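Local atomic coordinates of uncharacterized ACR, COG1565 superfamily (Burkholderia thailandensis, PDB entry 4F3N), a protein that is of unknown function but has a methyltransferase fold, binds S-adenosyl-L-homocysteine, and may methylate protein arginines symmetrically. Residues S79-M82 against E83-Y87; H325-P328 against F329-P332. All coordinates share one frame; numbering follows the deposited sequence.

Contact 1 (S79-M82 against E83-Y87); sequences SRYM and ERVLY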
loop_
_atom_site.group_PDB
_atom_site.type_symbol
_atom_site.label_atom_id
_atom_site.label_comp_id
_atom_site.label_asym_id
_atom_site.label_seq_id
_atom_site.Cartn_x
_atom_site.Cartn_y
_atom_site.Cartn_z
ATOM N N SER A 79 9.932 4.763 12.484
ATOM C CA SER A 79 9.512 3.426 11.964
ATOM C C SER A 79 8.993 2.544 13.105
ATOM O O SER A 79 8.035 1.781 12.951
ATOM C CB SER A 79 10.666 2.735 11.237
ATOM O OG SER A 79 11.888 2.778 12.010
ATOM N N ARG A 80 9.674 2.629 14.238
ATOM C CA ARG A 80 9.343 1.762 15.379
ATOM C C ARG A 80 7.999 2.227 15.992
ATOM O O ARG A 80 7.138 1.423 16.336
ATOM C CB ARG A 80 10.453 1.809 16.401
ATOM C CG ARG A 80 10.145 1.003 17.656
ATOM C CD ARG A 80 9.893 -0.471 17.398
ATOM N NE ARG A 80 9.684 -1.113 18.689
ATOM C CZ ARG A 80 9.278 -2.361 18.843
ATOM N NH1 ARG A 80 9.043 -3.150 17.785
ATOM N NH2 ARG A 80 9.079 -2.810 20.070
ATOM N N TYR A 81 7.873 3.542 16.160
ATOM C CA TYR A 81 6.630 4.139 16.599
ATOM C C TYR A 81 5.479 3.712 15.697
ATOM O O TYR A 81 4.431 3.223 16.163
ATOM C CB TYR A 81 6.756 5.682 16.666
ATOM C CG TYR A 81 5.460 6.337 17.024
ATOM C CD1 TYR A 81 5.092 6.502 18.345
ATOM C CD2 TYR A 81 4.575 6.765 16.033
ATOM C CE1 TYR A 81 3.863 7.096 18.687
ATOM C CE2 TYR A 81 3.360 7.309 16.355
ATOM C CZ TYR A 81 2.985 7.445 17.669
ATOM O OH TYR A 81 1.752 8.004 17.979
ATOM N N MET A 82 5.672 3.896 14.396
ATOM C CA MET A 82 4.628 3.605 13.442
ATOM C C MET A 82 4.315 2.108 13.448
ATOM O O MET A 82 3.162 1.699 13.398
ATOM C CB MET A 82 5.078 4.032 12.043
ATOM C CG MET A 82 3.980 3.995 11.019
ATOM S SD MET A 82 4.602 4.724 9.506
ATOM C CE MET A 82 3.529 3.938 8.315
ATOM N N GLU A 83 5.353 1.288 13.545
ATOM C CA GLU A 83 5.116 -0.179 13.582
ATOM C C GLU A 83 4.205 -0.540 14.743
ATOM O O GLU A 83 3.242 -1.336 14.600
ATOM C CB GLU A 83 6.415 -0.949 13.682
ATOM C CG GLU A 83 6.236 -2.469 13.890
ATOM C CD GLU A 83 7.549 -3.160 14.204
ATOM O OE1 GLU A 83 8.606 -2.484 14.247
ATOM O OE2 GLU A 83 7.524 -4.384 14.480
ATOM N N ARG A 84 4.488 0.023 15.912
ATOM C CA ARG A 84 3.733 -0.348 17.081
ATOM C C ARG A 84 2.286 0.196 17.092
ATOM O O ARG A 84 1.343 -0.544 17.428
ATOM C CB ARG A 84 4.517 0.044 18.358
ATOM C CG ARG A 84 5.761 -0.794 18.595
ATOM C CD ARG A 84 5.459 -2.284 18.661
ATOM N NE ARG A 84 4.709 -2.647 19.862
ATOM C CZ ARG A 84 4.298 -3.892 20.142
ATOM N NH1 ARG A 84 3.629 -4.144 21.262
ATOM N NH2 ARG A 84 4.536 -4.883 19.295
ATOM N N VAL A 85 2.085 1.453 16.703
ATOM C CA VAL A 85 0.737 2.025 16.775
ATOM C C VAL A 85 -0.172 1.418 15.712
ATOM O O VAL A 85 -1.403 1.316 15.905
ATOM C CB VAL A 85 0.697 3.566 16.728
ATOM C CG1 VAL A 85 1.556 4.168 17.844
ATOM C CG2 VAL A 85 1.103 4.079 15.359
ATOM N N LEU A 86 0.413 0.937 14.609
ATOM C CA LEU A 86 -0.376 0.335 13.559
ATOM C C LEU A 86 -0.555 -1.178 13.764
ATOM O O LEU A 86 -1.621 -1.697 13.494
ATOM C CB LEU A 86 0.239 0.630 12.182
ATOM C CG LEU A 86 0.294 2.096 11.696
ATOM C CD1 LEU A 86 0.861 2.158 10.271
ATOM C CD2 LEU A 86 -1.110 2.683 11.731
ATOM N N TYR A 87 0.480 -1.850 14.244
ATOM C CA TYR A 87 0.543 -3.322 14.182
ATOM C C TYR A 87 0.725 -4.015 15.536
ATOM O O TYR A 87 0.855 -5.238 15.566
ATOM C CB TYR A 87 1.610 -3.778 13.195
ATOM C CG TYR A 87 1.408 -3.205 11.820
ATOM C CD1 TYR A 87 0.324 -3.610 11.052
ATOM C CD2 TYR A 87 2.244 -2.226 11.306
ATOM C CE1 TYR A 87 0.073 -3.066 9.814
ATOM C CE2 TYR A 87 2.011 -1.670 10.040
ATOM C CZ TYR A 87 0.934 -2.102 9.300
ATOM O OH TYR A 87 0.600 -1.611 8.036
HETATM O O HOH W 1 10.054 -0.726 12.512
HETATM O O HOH W 2 7.863 -5.722 17.535
#
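Glu83 reaches back to Arg80 across one turn of helix, its extended chain setting the carboxylate beside the guanidinium edge. The salt bridge is long, 3.6 Å from Glu83 OE1 to Arg80 NH1, and the two flat groups stand 80° apart. Two waters add to the grip on the carboxylate: one donates to Glu83 OE1 and, weakly, to Ser79 O; the other, bridging the pair, accepts from Arg80 NH1 and gives a weak bond to Glu83 OE2. The stronger polar partner of Arg80 is Glu68 on helix 52-71, which meets NE. The Glu83 amide bonds to Ser79 O, an i to i+4 bond of the helix. Arg84 runs alongside Arg80, pointing the same way, and lays CD over a face of the Arg80 guanidinium, 3.6 Å above its plane. The two positive groups thus come close, Arg80 NH2 lying 4.4 Å from Arg84 NE, and Glu68 and Glu83 probably offset the charge. Both arginines belong to the partly exposed flank of this amphipathic helix, 78-87; Tyr81, Met82, Val85 and Leu86 form the buried one. There Val85 places CG1 over the face of the Tyr81 ring in a CH-pi contact, 3.9 Å from the centroid. Its amide meets Tyr81 O at 3.0 Å. The Tyr81 hydroxyl bonds to Pro328 O in the loop after strand 324-325. Leu86 ends the side-chain contacts: CD1 touches Met82 CG at 3.7 Å, and also lies near CE at the end of the extended Met82 chain. The Leu86 amide in turn bonds to Met82 O, while the Tyr87 hydroxyl reaches Ala219 O.

Contact 2 (H325-P328 against F329-P332); sequences HGDP and FVYP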
loop_
_atom_site.group_PDB
_atom_site.type_symbol
_atom_site.label_atom_id
_atom_site.label_comp_id
_atom_site.label_asym_id
_atom_site.label_seq_id
_atom_site.Cartn_x
_atom_site.Cartn_y
_atom_site.Cartn_z
ATOM N N HIS A 325 -5.018 14.620 8.486
ATOM C CA HIS A 325 -4.226 15.617 9.201
ATOM C C HIS A 325 -2.820 15.081 9.431
ATOM O O HIS A 325 -2.573 13.911 9.242
ATOM C CB HIS A 325 -4.864 15.957 10.527
ATOM C CG HIS A 325 -4.805 14.827 11.482
ATOM N ND1 HIS A 325 -3.835 14.746 12.429
ATOM C CD2 HIS A 325 -5.515 13.641 11.539
ATOM C CE1 HIS A 325 -3.984 13.595 13.111
ATOM N NE2 HIS A 325 -4.998 12.909 12.562
ATOM N N GLY A 326 -1.909 15.935 9.879
ATOM C CA GLY A 326 -0.488 15.591 9.851
ATOM C C GLY A 326 0.088 14.948 11.084
ATOM O O GLY A 326 1.258 14.611 11.070
ATOM N N ASP A 327 -0.690 14.814 12.158
ATOM C CA ASP A 327 -0.114 14.515 13.475
ATOM C C ASP A 327 -0.234 13.044 13.851
ATOM O O ASP A 327 -1.289 12.577 14.265
ATOM C CB ASP A 327 -0.779 15.382 14.541
ATOM C CG ASP A 327 -0.156 15.219 15.910
ATOM O OD1 ASP A 327 0.768 14.398 16.061
ATOM O OD2 ASP A 327 -0.593 15.927 16.828
ATOM N N PRO A 328 0.882 12.282 13.778
ATOM C CA PRO A 328 0.798 10.872 14.113
ATOM C C PRO A 328 0.680 10.519 15.606
ATOM O O PRO A 328 0.554 9.347 15.916
ATOM C CB PRO A 328 2.119 10.323 13.590
ATOM C CG PRO A 328 3.043 11.440 13.793
ATOM C CD PRO A 328 2.258 12.673 13.430
ATOM N N PHE A 329 0.706 11.513 16.498
ATOM C CA PHE A 329 0.652 11.302 17.928
ATOM C C PHE A 329 -0.789 11.428 18.444
ATOM O O PHE A 329 -1.061 11.168 19.605
ATOM C CB PHE A 329 1.573 12.327 18.606
ATOM C CG PHE A 329 2.996 12.241 18.130
ATOM C CD1 PHE A 329 3.619 10.995 18.007
ATOM C CD2 PHE A 329 3.678 13.360 17.788
ATOM C CE1 PHE A 329 4.928 10.884 17.538
ATOM C CE2 PHE A 329 4.986 13.273 17.349
ATOM C CZ PHE A 329 5.593 12.042 17.210
ATOM N N VAL A 330 -1.716 11.765 17.560
ATOM C CA VAL A 330 -3.172 11.713 17.912
ATOM C C VAL A 330 -3.630 10.255 18.144
ATOM O O VAL A 330 -3.389 9.365 17.314
ATOM C CB VAL A 330 -4.027 12.402 16.821
ATOM C CG1 VAL A 330 -5.523 12.062 16.978
ATOM C CG2 VAL A 330 -3.772 13.912 16.815
ATOM N N TYR A 331 -4.286 10.030 19.274
ATOM C CA TYR A 331 -4.892 8.757 19.656
ATOM C C TYR A 331 -4.216 7.525 19.040
ATOM O O TYR A 331 -4.772 6.899 18.136
ATOM C CB TYR A 331 -6.401 8.773 19.359
ATOM C CG TYR A 331 -7.136 9.784 20.196
ATOM C CD1 TYR A 331 -7.124 9.692 21.590
ATOM C CD2 TYR A 331 -7.785 10.860 19.609
ATOM C CE1 TYR A 331 -7.759 10.648 22.371
ATOM C CE2 TYR A 331 -8.432 11.812 20.383
ATOM C CZ TYR A 331 -8.388 11.712 21.756
ATOM O OH TYR A 331 -9.055 12.650 22.532
ATOM N N PRO A 332 -3.001 7.193 19.518
ATOM C CA PRO A 332 -2.335 5.979 19.060
ATOM C C PRO A 332 -3.275 4.757 19.050
ATOM O O PRO A 332 -3.951 4.478 20.038
ATOM C CB PRO A 332 -1.208 5.777 20.080
ATOM C CG PRO A 332 -0.880 7.144 20.520
ATOM C CD PRO A 332 -2.212 7.893 20.549
HETATM O O HOH W 3 -1.597 7.692 16.143
#
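Asp327 and Val330 close a type I beta turn, with Pro328 and Phe329 at its two central positions. The closing bond from Val330 N to Asp327 O is weak, 3.4 Å long though nearly straight at the hydrogen. Asp327 O also accepts from NE2 of the Gln335 side chain. A water bonds to both Pro328 O and Val330 O, donating to each at 2.7 Å and so tying the middle of the turn to its last residue. Asp327 adds a side-chain grip: OD1 accepts from Phe329 N at 2.9 Å, with an N-H...O angle of 163°. The amide comes from above the carboxylate plane, 49° out of it. With CG anti to the backbone N (chi1 -175°), the carboxylate folds over the turn to meet that amide. This is an Asx turn superimposed on the beta turn, in the loop between strands 324-325 and 336-342 of the small mixed sheet. Phe329 turns its ring over Pro328, whose CG sits almost exactly above the ring centre, 4.1 Å from the centroid, in a CH-pi contact. The same ring stands nearly at right angles to the Asp327 carboxylate, and CD2 lies 3.5 Å from OD1. Beyond the turn, the ring meets Phe247 and sets itself edge-to-face with Tyr81. On the His325 side, Val330 presents CG2 to His325 and Asp327: it approaches CE1 of the imidazole obliquely at 3.7 Å, and lies 3.8 Å from Asp327 OD2. The far nitrogen of that imidazole, NE2, is hydrogen-bonded to the side chain of Gln335.

How the contacts relate
Contact 1, within helix 78-87, precedes contact 2 by some 240 residues, yet their centres lie only 12 Å apart, on the same side of the chain's centre. Pro332 joins them by packing on the helix, with its CB 3.9 Å from Val85 CG1 and its CG 3.8 Å from Tyr81 OH. Helix 52-71 backs both, through Leu65 under the helix and Leu61 beside Pro332, and strand 245-250 supplies Phe245 and Phe247. Together they join an N-terminal helix and a strand of the five-stranded antiparallel sheet to the loop leading into strand 336-342, away from the S-adenosyl-L-homocysteine site.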